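VgrG protein (PDB 4DTL) probably cross-links host actin monomers covalently through its actin cross-linking domain, which binds ATP together with manganese ions. Local coordinates at residues A[25-30]-A[361-366]; A[64-69]-A[86-91]; A[173-178]-A[353-358]. All coordinates share one frame; numbering follows the deposited sequence.

Contact 1. Residues A[25-30]-A[361-366]; sequences IGIENE and SYLPKT. With MN (manganese (II) ion), chain E; MN (manganese (II) ion), chain D; ATP (adenosine-5'-triphosphate), chain B.
The strand 25-30 runs past the irregular segment 361-366 with I27 and L363 closest, their CA atoms 7.1 Å apart, and no hydrogen bond joins the two backbones. The contact is made by side chains from the face of the strand that carries I25, I27 and N29. CD1 of I25 sits over one face of the Y362 ring, 3.8 Å from its centroid and 14° off the normal, a CH-pi contact; the CG2 branch meets the rim of the same ring at CE1 (3.7 Å). In I25 a chi1 of -170° sets CG1 opposite the backbone N, and the next torsion swings CD1 over the ring, whose hydroxyl is tied to the carbonyl of M98. The end of the I27 side chain, CD1, meets CD of the P364 ring at 3.7 Å, while L363 slides past I27 in the opposite sense, its CD2 3.9 Å from I27 CG2. This apolar layer, continued by M111 and V104 of helix 101-124, backs the nucleotide site, whose fold probably resembles that of glutamine synthetases: the opposite face of the strand looks onto ATP. There E28 OE2 bridges the two manganese ions, 2.2 Å from the chain E ion, and OE1 gives the chain D ion a second bond from the same carboxylate. At G26 the strand comes close to the ribose, with CA 3.2 Å from ATP O2'. N29 lays ND2 against P364 CG, and its OD1 is held by Q173, whose NE2 also reaches the P364 carbonyl.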
loop_
_atom_site.group_PDB
_atom_site.type_symbol
_atom_site.label_atom_id
_atom_site.label_comp_id
_atom_site.label_asym_id
_atom_site.label_seq_id
_atom_site.Cartn_x
_atom_site.Cartn_y
_atom_site.Cartn_z
ATOM N N ILE A 25 -6.177 -7.841 -5.628
ATOM C CA ILE A 25 -5.201 -8.005 -4.552
ATOM C C ILE A 25 -3.768 -7.829 -5.039
ATOM O O ILE A 25 -3.410 -8.302 -6.116
ATOM C CB ILE A 25 -5.421 -9.316 -3.740
ATOM C CG1 ILE A 25 -4.553 -9.367 -2.452
ATOM C CG2 ILE A 25 -5.299 -10.569 -4.615
ATOM C CD1 ILE A 25 -5.123 -10.111 -1.272
ATOM N N GLY A 26 -2.977 -7.154 -4.219
ATOM C CA GLY A 26 -1.559 -6.936 -4.433
ATOM C C GLY A 26 -0.819 -7.225 -3.149
ATOM O O GLY A 26 -1.359 -7.015 -2.066
ATOM N N ILE A 27 0.413 -7.696 -3.249
ATOM C CA ILE A 27 1.225 -8.032 -2.080
ATOM C C ILE A 27 2.596 -7.334 -2.086
ATOM O O ILE A 27 3.128 -6.997 -3.145
ATOM C CB ILE A 27 1.341 -9.573 -1.861
ATOM C CG1 ILE A 27 2.107 -10.285 -3.003
ATOM C CG2 ILE A 27 -0.019 -10.218 -1.583
ATOM C CD1 ILE A 27 2.673 -11.652 -2.648
ATOM N N GLU A 28 3.141 -7.113 -0.885
ATOM C CA GLU A 28 4.461 -6.538 -0.632
ATOM C C GLU A 28 5.229 -7.532 0.223
ATOM O O GLU A 28 4.703 -8.038 1.221
ATOM C CB GLU A 28 4.363 -5.192 0.075
ATOM C CG GLU A 28 3.769 -4.105 -0.792
ATOM C CD GLU A 28 3.418 -2.875 0.015
ATOM O OE1 GLU A 28 2.330 -2.856 0.632
ATOM O OE2 GLU A 28 4.285 -1.981 0.122
ATOM N N ASN A 29 6.463 -7.830 -0.180
ATOM C CA ASN A 29 7.290 -8.830 0.481
ATOM C C ASN A 29 8.743 -8.361 0.682
ATOM O O ASN A 29 9.571 -8.420 -0.235
ATOM C CB ASN A 29 7.240 -10.109 -0.356
ATOM C CG ASN A 29 7.765 -11.345 0.314
ATOM O OD1 ASN A 29 7.700 -11.492 1.537
ATOM N ND2 ASN A 29 8.234 -12.292 -0.497
ATOM N N GLU A 30 9.039 -7.866 1.879
ATOM C CA GLU A 30 10.389 -7.408 2.209
ATOM C C GLU A 30 11.311 -8.579 2.527
ATOM O O GLU A 30 11.000 -9.389 3.407
ATOM C CB GLU A 30 10.357 -6.412 3.350
ATOM C CG GLU A 30 11.676 -5.682 3.535
ATOM C CD GLU A 30 11.776 -4.860 4.802
ATOM O OE1 GLU A 30 12.560 -3.883 4.811
ATOM O OE2 GLU A 30 11.073 -5.183 5.791
ATOM N N SER A 361 -3.008 -17.049 2.559
ATOM C CA SER A 361 -2.887 -17.881 1.353
ATOM C C SER A 361 -2.415 -17.132 0.106
ATOM O O SER A 361 -1.997 -17.775 -0.860
ATOM C CB SER A 361 -4.202 -18.600 1.071
ATOM O OG SER A 361 -5.230 -17.698 0.690
ATOM N N TYR A 362 -2.468 -15.787 0.129
ATOM C CA TYR A 362 -2.013 -14.914 -0.964
ATOM C C TYR A 362 -0.516 -14.591 -0.841
ATOM O O TYR A 362 0.059 -13.960 -1.733
ATOM C CB TYR A 362 -2.797 -13.590 -0.943
ATOM C CG TYR A 362 -4.247 -13.725 -1.328
ATOM C CD1 TYR A 362 -4.642 -13.671 -2.662
ATOM C CD2 TYR A 362 -5.234 -13.886 -0.361
ATOM C CE1 TYR A 362 -5.977 -13.806 -3.027
ATOM C CE2 TYR A 362 -6.574 -14.034 -0.714
ATOM C CZ TYR A 362 -6.940 -14.000 -2.048
ATOM O OH TYR A 362 -8.261 -14.121 -2.394
ATOM N N LEU A 363 0.092 -14.971 0.290
ATOM C CA LEU A 363 1.485 -14.658 0.576
ATOM C C LEU A 363 2.409 -15.849 0.421
ATOM O O LEU A 363 2.031 -16.945 0.826
ATOM C CB LEU A 363 1.628 -14.011 1.976
ATOM C CG LEU A 363 1.367 -12.472 2.109
ATOM C CD1 LEU A 363 2.359 -11.624 1.302
ATOM C CD2 LEU A 363 -0.069 -12.074 1.802
ATOM N N PRO A 364 3.623 -15.658 -0.154
ATOM C CA PRO A 364 4.559 -16.790 -0.259
ATOM C C PRO A 364 5.219 -17.089 1.084
ATOM O O PRO A 364 5.466 -16.170 1.872
ATOM C CB PRO A 364 5.580 -16.305 -1.285
ATOM C CG PRO A 364 5.568 -14.815 -1.150
ATOM C CD PRO A 364 4.211 -14.407 -0.682
ATOM N N LYS A 365 5.492 -18.375 1.359
ATOM C CA LYS A 365 6.152 -18.766 2.612
ATOM C C LYS A 365 7.414 -19.552 2.348
ATOM O O LYS A 365 7.351 -20.531 1.601
ATOM C CB LYS A 365 5.212 -19.592 3.519
ATOM C CG LYS A 365 3.874 -18.938 3.861
ATOM C CD LYS A 365 4.006 -17.563 4.537
ATOM C CE LYS A 365 2.759 -17.156 5.283
ATOM N NZ LYS A 365 1.556 -17.083 4.408
ATOM N N THR A 366 8.562 -19.136 2.953
ATOM C CA THR A 366 9.837 -19.851 2.807
ATOM C C THR A 366 9.670 -21.263 3.397
ATOM O O THR A 366 10.001 -22.251 2.732
ATOM C CB THR A 366 11.004 -19.083 3.461
ATOM O OG1 THR A 366 11.119 -17.791 2.866
ATOM C CG2 THR A 366 12.332 -19.822 3.327
HETATM MN MN MN E . 6.175 -0.983 -0.264
HETATM MN MN MN D . 2.968 -1.184 2.096
HETATM P PG ATP B . 5.104 1.121 1.718
HETATM O O1G ATP B . 6.191 0.197 1.262
HETATM O O2G ATP B . 4.418 0.589 2.935
HETATM O O3G ATP B . 5.670 2.474 2.016
HETATM P PB ATP B . 4.460 1.295 -0.868
HETATM O O1B ATP B . 5.081 2.600 -1.185
HETATM O O2B ATP B . 5.439 0.182 -1.099
HETATM O O3B ATP B . 4.001 1.267 0.559
HETATM P PA ATP B . 3.418 0.344 -3.209
HETATM O O1A ATP B . 2.981 1.182 -4.359
HETATM O O2A ATP B . 4.885 -0.060 -3.389
HETATM O O3A ATP B . 3.251 1.046 -1.889
HETATM O "O5'" ATP B . 2.526 -0.985 -3.183
HETATM C "C5'" ATP B . 1.108 -0.865 -3.361
HETATM C "C4'" ATP B . 0.443 -2.205 -3.225
HETATM O "O4'" ATP B . -0.883 -2.089 -3.781
HETATM C "C3'" ATP B . 1.119 -3.349 -3.976
HETATM O "O3'" ATP B . 1.101 -4.527 -3.187
HETATM C "C2'" ATP B . 0.295 -3.457 -5.257
HETATM O "O2'" ATP B . 0.307 -4.761 -5.818
HETATM C "C1'" ATP B . -1.086 -3.081 -4.758
HETATM N N9 ATP B . -1.996 -2.561 -5.770
HETATM C C8 ATP B . -1.729 -1.618 -6.724
HETATM N N7 ATP B . -2.730 -1.376 -7.533
HETATM C C5 ATP B . -3.731 -2.218 -7.072
HETATM C C6 ATP B . -5.061 -2.436 -7.493
HETATM N N6 ATP B . -5.614 -1.834 -8.554
HETATM N N1 ATP B . -5.808 -3.314 -6.785
HETATM C C2 ATP B . -5.253 -3.944 -5.747
HETATM N N3 ATP B . -4.007 -3.841 -5.279
HETATM C C4 ATP B . -3.297 -2.951 -5.985
#

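Contact 2. Residues A[64-69]-A[86-91]; sequences MNQGSY and THTVEL. With MN (manganese (II) ion), chain E; ATP (adenosine-5'-triphosphate), chain B.
Residues N65 and H87 face each other as an antiparallel non-hydrogen-bonded pair where strand 56-68 ends beside strand 85-97, at a partly exposed margin of the fold; the N-to-C directions of strands 65-68 and 86-91 are 156° apart. Backbone bonds flank the pair: Q66 N gives to T86 O (2.8 Å) and T88 N to M64 O (3.0 Å). On the face carrying N65 and H87, the asparagine amide crosses the imidazole with planes 77° apart, ND2 lying 3.5 Å from CE1 of H87 but hydrogen-bonded to Q85, while OD1 turns back to accept from G67 N in an Asx turn. T86 buries more surface against the other segment than any other residue here. Its first torsion (chi1 63°) puts OG1 between the backbone N and the carbonyl carbon, where the hydroxyl donates to G67 O at 2.7 Å from above the carbonyl plane; T86 N approaches that oxygen nearly head-on at 2.8 Å. CG2 of T86 meanwhile touches the edge of the Y69 ring at CD1 (3.7 Å). T88 OG1 accepts from M64 N at 2.9 Å and is also bonded to E30. The two bonds from T86 to G67 O, and the bonded hydroxyl of T88, two residues before the manganese ligand E90, suggest a pairing held largely by polar contacts.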
loop_
_atom_site.group_PDB
_atom_site.type_symbol
_atom_site.label_atom_id
_atom_site.label_comp_id
_atom_site.label_asym_id
_atom_site.label_seq_id
_atom_site.Cartn_x
_atom_site.Cartn_y
_atom_site.Cartn_z
ATOM N N MET A 64 13.612 0.019 2.719
ATOM C CA MET A 64 14.139 0.696 3.898
ATOM C C MET A 64 15.624 1.056 3.774
ATOM O O MET A 64 16.456 0.164 3.607
ATOM C CB MET A 64 13.902 -0.184 5.137
ATOM C CG MET A 64 12.946 0.428 6.152
ATOM S SD MET A 64 11.237 0.614 5.537
ATOM C CE MET A 64 10.371 -0.618 6.528
ATOM N N ASN A 65 15.949 2.369 3.845
ATOM C CA ASN A 65 17.329 2.853 3.765
ATOM C C ASN A 65 18.156 2.314 4.949
ATOM O O ASN A 65 17.803 2.548 6.108
ATOM C CB ASN A 65 17.382 4.377 3.699
ATOM C CG ASN A 65 18.784 4.920 3.511
ATOM O OD1 ASN A 65 19.666 4.767 4.360
ATOM N ND2 ASN A 65 19.027 5.583 2.396
ATOM N N GLN A 66 19.233 1.567 4.647
ATOM C CA GLN A 66 20.088 0.946 5.666
ATOM C C GLN A 66 21.427 1.666 5.856
ATOM O O GLN A 66 22.317 1.140 6.521
ATOM C CB GLN A 66 20.295 -0.547 5.365
ATOM C CG GLN A 66 19.007 -1.358 5.282
ATOM C CD GLN A 66 18.394 -1.611 6.631
ATOM O OE1 GLN A 66 17.533 -0.859 7.092
ATOM N NE2 GLN A 66 18.829 -2.677 7.290
ATOM N N GLY A 67 21.526 2.884 5.329
ATOM C CA GLY A 67 22.733 3.694 5.394
ATOM C C GLY A 67 23.477 3.743 4.074
ATOM O O GLY A 67 23.104 3.052 3.119
ATOM N N SER A 68 24.546 4.548 4.023
ATOM C CA SER A 68 25.385 4.721 2.832
ATOM C C SER A 68 26.146 3.441 2.485
ATOM O O SER A 68 26.501 2.673 3.382
ATOM C CB SER A 68 26.352 5.893 3.010
ATOM O OG SER A 68 25.711 7.143 2.807
ATOM N N TYR A 69 26.366 3.206 1.182
ATOM C CA TYR A 69 27.077 2.025 0.698
ATOM C C TYR A 69 28.572 2.291 0.673
ATOM O O TYR A 69 29.017 3.336 0.184
ATOM C CB TYR A 69 26.580 1.599 -0.708
ATOM C CG TYR A 69 27.314 0.415 -1.308
ATOM C CD1 TYR A 69 27.246 -0.846 -0.716
ATOM C CD2 TYR A 69 28.013 0.537 -2.504
ATOM C CE1 TYR A 69 27.887 -1.943 -1.277
ATOM C CE2 TYR A 69 28.666 -0.556 -3.073
ATOM C CZ TYR A 69 28.588 -1.794 -2.462
ATOM O OH TYR A 69 29.203 -2.878 -3.017
ATOM N N THR A 86 22.529 1.947 0.628
ATOM C CA THR A 86 22.050 0.566 0.762
ATOM C C THR A 86 20.584 0.590 1.233
ATOM O O THR A 86 20.193 1.458 2.025
ATOM C CB THR A 86 22.859 -0.245 1.771
ATOM O OG1 THR A 86 22.707 0.335 3.062
ATOM C CG2 THR A 86 24.306 -0.370 1.406
ATOM N N HIS A 87 19.784 -0.364 0.747
ATOM C CA HIS A 87 18.375 -0.487 1.088
ATOM C C HIS A 87 18.014 -1.938 1.198
ATOM O O HIS A 87 18.677 -2.787 0.603
ATOM C CB HIS A 87 17.498 0.143 -0.009
ATOM C CG HIS A 87 17.682 1.620 -0.199
ATOM N ND1 HIS A 87 16.817 2.539 0.384
ATOM C CD2 HIS A 87 18.597 2.290 -0.942
ATOM C CE1 HIS A 87 17.248 3.732 -0.000
ATOM N NE2 HIS A 87 18.318 3.635 -0.795
ATOM N N THR A 88 16.908 -2.219 1.887
ATOM C CA THR A 88 16.355 -3.560 1.952
ATOM C C THR A 88 15.595 -3.720 0.635
ATOM O O THR A 88 15.198 -2.705 0.034
ATOM C CB THR A 88 15.416 -3.714 3.146
ATOM O OG1 THR A 88 14.393 -2.724 3.088
ATOM C CG2 THR A 88 16.131 -3.640 4.466
ATOM N N VAL A 89 15.431 -4.969 0.173
ATOM C CA VAL A 89 14.732 -5.263 -1.064
ATOM C C VAL A 89 13.314 -5.628 -0.697
ATOM O O VAL A 89 13.090 -6.381 0.253
ATOM C CB VAL A 89 15.439 -6.378 -1.897
ATOM C CG1 VAL A 89 14.571 -6.850 -3.066
ATOM C CG2 VAL A 89 16.806 -5.918 -2.393
ATOM N N GLU A 90 12.361 -5.080 -1.447
ATOM C CA GLU A 90 10.966 -5.414 -1.300
ATOM C C GLU A 90 10.403 -5.841 -2.632
ATOM O O GLU A 90 10.523 -5.113 -3.616
ATOM C CB GLU A 90 10.175 -4.257 -0.718
ATOM C CG GLU A 90 8.752 -4.649 -0.367
ATOM C CD GLU A 90 7.905 -3.487 0.084
ATOM O OE1 GLU A 90 7.866 -2.471 -0.644
ATOM O OE2 GLU A 90 7.265 -3.595 1.156
ATOM N N LEU A 91 9.779 -7.020 -2.650
ATOM C CA LEU A 91 9.135 -7.556 -3.847
ATOM C C LEU A 91 7.677 -7.100 -3.815
ATOM O O LEU A 91 6.962 -7.371 -2.840
ATOM C CB LEU A 91 9.274 -9.091 -3.938
ATOM C CG LEU A 91 10.686 -9.692 -3.810
ATOM C CD1 LEU A 91 10.662 -11.188 -4.106
ATOM C CD2 LEU A 91 11.696 -8.981 -4.703
HETATM MN MN MN E . 6.175 -0.983 -0.264
HETATM P PG ATP B . 5.104 1.121 1.718
HETATM O O1G ATP B . 6.191 0.197 1.262
HETATM O O2G ATP B . 4.418 0.589 2.935
HETATM O O3G ATP B . 5.670 2.474 2.016
HETATM P PB ATP B . 4.460 1.295 -0.868
HETATM O O1B ATP B . 5.081 2.600 -1.185
HETATM O O2B ATP B . 5.439 0.182 -1.099
HETATM O O3B ATP B . 4.001 1.267 0.559
HETATM P PA ATP B . 3.418 0.344 -3.209
HETATM O O1A ATP B . 2.981 1.182 -4.359
HETATM O O2A ATP B . 4.885 -0.060 -3.389
HETATM O O3A ATP B . 3.251 1.046 -1.889
HETATM O "O5'" ATP B . 2.526 -0.985 -3.183
HETATM C "C5'" ATP B . 1.108 -0.865 -3.361
HETATM C "C4'" ATP B . 0.443 -2.205 -3.225
HETATM O "O4'" ATP B . -0.883 -2.089 -3.781
HETATM C "C3'" ATP B . 1.119 -3.349 -3.976
HETATM O "O3'" ATP B . 1.101 -4.527 -3.187
HETATM C "C2'" ATP B . 0.295 -3.457 -5.257
HETATM O "O2'" ATP B . 0.307 -4.761 -5.818
HETATM C "C1'" ATP B . -1.086 -3.081 -4.758
HETATM N N9 ATP B . -1.996 -2.561 -5.770
HETATM C C8 ATP B . -1.729 -1.618 -6.724
HETATM N N7 ATP B . -2.730 -1.376 -7.533
HETATM C C5 ATP B . -3.731 -2.218 -7.072
HETATM C C6 ATP B . -5.061 -2.436 -7.493
HETATM N N6 ATP B . -5.614 -1.834 -8.554
HETATM N N1 ATP B . -5.808 -3.314 -6.785
HETATM C C2 ATP B . -5.253 -3.944 -5.747
HETATM N N3 ATP B . -4.007 -3.841 -5.279
HETATM C C4 ATP B . -3.297 -2.951 -5.985
#

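Contact 3. Residues A[173-178]-A[353-358]; sequences QQATVG and RTVPNE. With ATP (adenosine-5'-triphosphate), chain B; SO4 (sulfate ion), chain F.
The guanidinium of R353 and the amide of Q174 lie side by side, pointing the same way, with their planes 63° apart. At the guanidinium edge, in its plane, are a sulfate and O2G of ATP. NH1 gives to sulfate O4 (2.8 Å) and NH2 to sulfate O2 (2.9 Å), both bonds being nearly straight at 164°, whereas ATP O2G stays 3.9 Å from NH1. This is the gamma-phosphate end of the nucleotide pocket, built on strand 173-180 in what is probably a glutamine-synthetase-like fold; the chain of R353 leaves the end of strand 344-352 on the other side of strand 173-180 from strand 24-30. The sulfate, which K272 also hydrogen-bonds, probably comes from the crystallisation liquor, yet its position is consistent with an anion-accepting spot next to the triphosphate. R353 is held in place by a salt bridge from NH1 to E351 and a hydrogen bond from NE to N273, and bends at both chi2 (-68°) and chi3 to bring its end back toward the strand. Q174 packs its CG against the carbonyl O of R353, 3.7 Å away. Deeper in, V355 turns CG2 onto the strand backbone, 3.8 Å from CA of Q174, with the methyl of A175 a little farther off; L363 packs on the same valine. A water accepts from V355 N at 2.9 Å and lies within reach of the Q173 carbonyl. Farther along the strand, CB of T176 rests 3.4 Å from O4' of the ATP ribose.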
loop_
_atom_site.group_PDB
_atom_site.type_symbol
_atom_site.label_atom_id
_atom_site.label_comp_id
_atom_site.label_asym_id
_atom_site.label_seq_id
_atom_site.Cartn_x
_atom_site.Cartn_y
_atom_site.Cartn_z
ATOM N N GLN A 173 5.743 -8.697 5.396
ATOM C CA GLN A 173 4.639 -8.844 4.450
ATOM C C GLN A 173 3.421 -7.977 4.679
ATOM O O GLN A 173 2.991 -7.778 5.814
ATOM C CB GLN A 173 4.228 -10.320 4.327
ATOM C CG GLN A 173 5.298 -11.171 3.654
ATOM C CD GLN A 173 5.028 -12.656 3.614
ATOM O OE1 GLN A 173 4.326 -13.228 4.454
ATOM N NE2 GLN A 173 5.663 -13.323 2.666
ATOM N N GLN A 174 2.858 -7.488 3.570
ATOM C CA GLN A 174 1.636 -6.694 3.491
ATOM C C GLN A 174 0.811 -7.129 2.287
ATOM O O GLN A 174 1.324 -7.746 1.362
ATOM C CB GLN A 174 1.973 -5.221 3.338
ATOM C CG GLN A 174 1.964 -4.451 4.641
ATOM C CD GLN A 174 3.193 -3.643 4.821
ATOM O OE1 GLN A 174 3.307 -2.529 4.332
ATOM N NE2 GLN A 174 4.163 -4.221 5.471
ATOM N N ALA A 175 -0.482 -6.831 2.333
ATOM C CA ALA A 175 -1.428 -7.109 1.269
ATOM C C ALA A 175 -2.274 -5.854 1.074
ATOM O O ALA A 175 -2.504 -5.107 2.035
ATOM C CB ALA A 175 -2.309 -8.275 1.666
ATOM N N THR A 176 -2.695 -5.593 -0.175
ATOM C CA THR A 176 -3.536 -4.448 -0.535
ATOM C C THR A 176 -4.707 -4.968 -1.320
ATOM O O THR A 176 -4.502 -5.655 -2.313
ATOM C CB THR A 176 -2.732 -3.324 -1.235
ATOM O OG1 THR A 176 -1.745 -2.805 -0.335
ATOM C CG2 THR A 176 -3.615 -2.186 -1.725
ATOM N N VAL A 177 -5.926 -4.670 -0.858
ATOM C CA VAL A 177 -7.170 -5.155 -1.458
ATOM C C VAL A 177 -7.896 -3.963 -2.073
ATOM O O VAL A 177 -8.024 -2.923 -1.424
ATOM C CB VAL A 177 -8.044 -5.944 -0.414
ATOM C CG1 VAL A 177 -9.457 -6.231 -0.932
ATOM C CG2 VAL A 177 -7.365 -7.243 0.016
ATOM N N GLY A 178 -8.343 -4.133 -3.317
ATOM C CA GLY A 178 -9.089 -3.123 -4.052
ATOM C C GLY A 178 -10.491 -3.602 -4.335
ATOM O O GLY A 178 -10.681 -4.682 -4.895
ATOM N N ARG A 353 -1.795 -3.720 7.139
ATOM C CA ARG A 353 -0.495 -3.489 7.795
ATOM C C ARG A 353 0.174 -4.762 8.322
ATOM O O ARG A 353 1.395 -4.907 8.222
ATOM C CB ARG A 353 -0.602 -2.403 8.855
ATOM C CG ARG A 353 -1.082 -1.061 8.299
ATOM C CD ARG A 353 -0.077 -0.379 7.372
ATOM N NE ARG A 353 1.100 0.100 8.107
ATOM C CZ ARG A 353 2.231 0.516 7.544
ATOM N NH1 ARG A 353 2.372 0.511 6.225
ATOM N NH2 ARG A 353 3.231 0.952 8.303
ATOM N N THR A 354 -0.661 -5.716 8.764
ATOM C CA THR A 354 -0.335 -7.086 9.146
ATOM C C THR A 354 -1.278 -7.904 8.287
ATOM O O THR A 354 -2.445 -7.533 8.163
ATOM C CB THR A 354 -0.541 -7.316 10.656
ATOM O OG1 THR A 354 0.375 -6.478 11.359
ATOM C CG2 THR A 354 -0.344 -8.783 11.074
ATOM N N VAL A 355 -0.781 -8.967 7.656
ATOM C CA VAL A 355 -1.635 -9.815 6.842
ATOM C C VAL A 355 -2.502 -10.665 7.794
ATOM O O VAL A 355 -1.952 -11.381 8.638
ATOM C CB VAL A 355 -0.860 -10.667 5.800
ATOM C CG1 VAL A 355 -1.829 -11.458 4.920
ATOM C CG2 VAL A 355 0.058 -9.791 4.944
ATOM N N PRO A 356 -3.853 -10.553 7.716
ATOM C CA PRO A 356 -4.696 -11.392 8.585
ATOM C C PRO A 356 -4.744 -12.840 8.080
ATOM O O PRO A 356 -4.324 -13.100 6.944
ATOM C CB PRO A 356 -6.061 -10.708 8.499
ATOM C CG PRO A 356 -6.097 -10.097 7.130
ATOM C CD PRO A 356 -4.669 -9.729 6.794
ATOM N N ASN A 357 -5.288 -13.773 8.905
ATOM C CA ASN A 357 -5.410 -15.198 8.570
ATOM C C ASN A 357 -6.143 -15.434 7.255
ATOM O O ASN A 357 -5.750 -16.324 6.501
ATOM C CB ASN A 357 -6.087 -15.977 9.704
ATOM C CG ASN A 357 -5.318 -15.975 11.003
ATOM O OD1 ASN A 357 -5.856 -15.617 12.055
ATOM N ND2 ASN A 357 -4.051 -16.386 10.963
ATOM N N GLU A 358 -7.195 -14.630 6.981
ATOM C CA GLU A 358 -8.029 -14.709 5.772
ATOM C C GLU A 358 -7.249 -14.411 4.483
ATOM O O GLU A 358 -7.686 -14.810 3.401
ATOM C CB GLU A 358 -9.240 -13.761 5.873
ATOM C CG GLU A 358 -10.191 -14.068 7.023
ATOM C CD GLU A 358 -9.991 -13.289 8.315
ATOM O OE1 GLU A 358 -8.835 -12.942 8.648
ATOM O OE2 GLU A 358 -11.002 -13.054 9.014
HETATM P PG ATP B . 5.104 1.121 1.718
HETATM O O1G ATP B . 6.191 0.197 1.262
HETATM O O2G ATP B . 4.418 0.589 2.935
HETATM O O3G ATP B . 5.670 2.474 2.016
HETATM P PB ATP B . 4.460 1.295 -0.868
HETATM O O1B ATP B . 5.081 2.600 -1.185
HETATM O O2B ATP B . 5.439 0.182 -1.099
HETATM O O3B ATP B . 4.001 1.267 0.559
HETATM P PA ATP B . 3.418 0.344 -3.209
HETATM O O1A ATP B . 2.981 1.182 -4.359
HETATM O O2A ATP B . 4.885 -0.060 -3.389
HETATM O O3A ATP B . 3.251 1.046 -1.889
HETATM O "O5'" ATP B . 2.526 -0.985 -3.183
HETATM C "C5'" ATP B . 1.108 -0.865 -3.361
HETATM C "C4'" ATP B . 0.443 -2.205 -3.225
HETATM O "O4'" ATP B . -0.883 -2.089 -3.781
HETATM C "C3'" ATP B . 1.119 -3.349 -3.976
HETATM O "O3'" ATP B . 1.101 -4.527 -3.187
HETATM C "C2'" ATP B . 0.295 -3.457 -5.257
HETATM O "O2'" ATP B . 0.307 -4.761 -5.818
HETATM C "C1'" ATP B . -1.086 -3.081 -4.758
HETATM N N9 ATP B . -1.996 -2.561 -5.770
HETATM C C8 ATP B . -1.729 -1.618 -6.724
HETATM N N7 ATP B . -2.730 -1.376 -7.533
HETATM C C5 ATP B . -3.731 -2.218 -7.072
HETATM C C6 ATP B . -5.061 -2.436 -7.493
HETATM N N6 ATP B . -5.614 -1.834 -8.554
HETATM N N1 ATP B . -5.808 -3.314 -6.785
HETATM C C2 ATP B . -5.253 -3.944 -5.747
HETATM N N3 ATP B . -4.007 -3.841 -5.279
HETATM C C4 ATP B . -3.297 -2.951 -5.985
HETATM S S SO4 F . 5.922 1.909 6.028
HETATM O O1 SO4 F . 7.244 1.726 5.421
HETATM O O2 SO4 F . 5.978 1.565 7.447
HETATM O O3 SO4 F . 5.514 3.304 5.891
HETATM O O4 SO4 F . 4.965 1.047 5.346
HETATM O O HOH W 1 1.931 -9.895 7.866
#

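Overall arrangement
Contacts 1 and 3 are buried neighbours, their centres about 8 Å apart; strands 24-30 and 173-180 pair directly, and L363 touches V355, so both loop segments after strand 344-352 pack together. Contact 2 is the more exposed, its centre about 19 Å from that of contact 1, but strand 85-97 also pairs with strand 24-30. The chemistry follows this placing: contact 1 is apolar packing without a hydrogen bond, contact 3 combines a valine with a water bound to V355 N and an anion-binding arginine, and contact 2 rests on backbone and threonine bonds. All three contacts reach the ATP site, contact 2 through E90, which shares one manganese ion with E28 of contact 1.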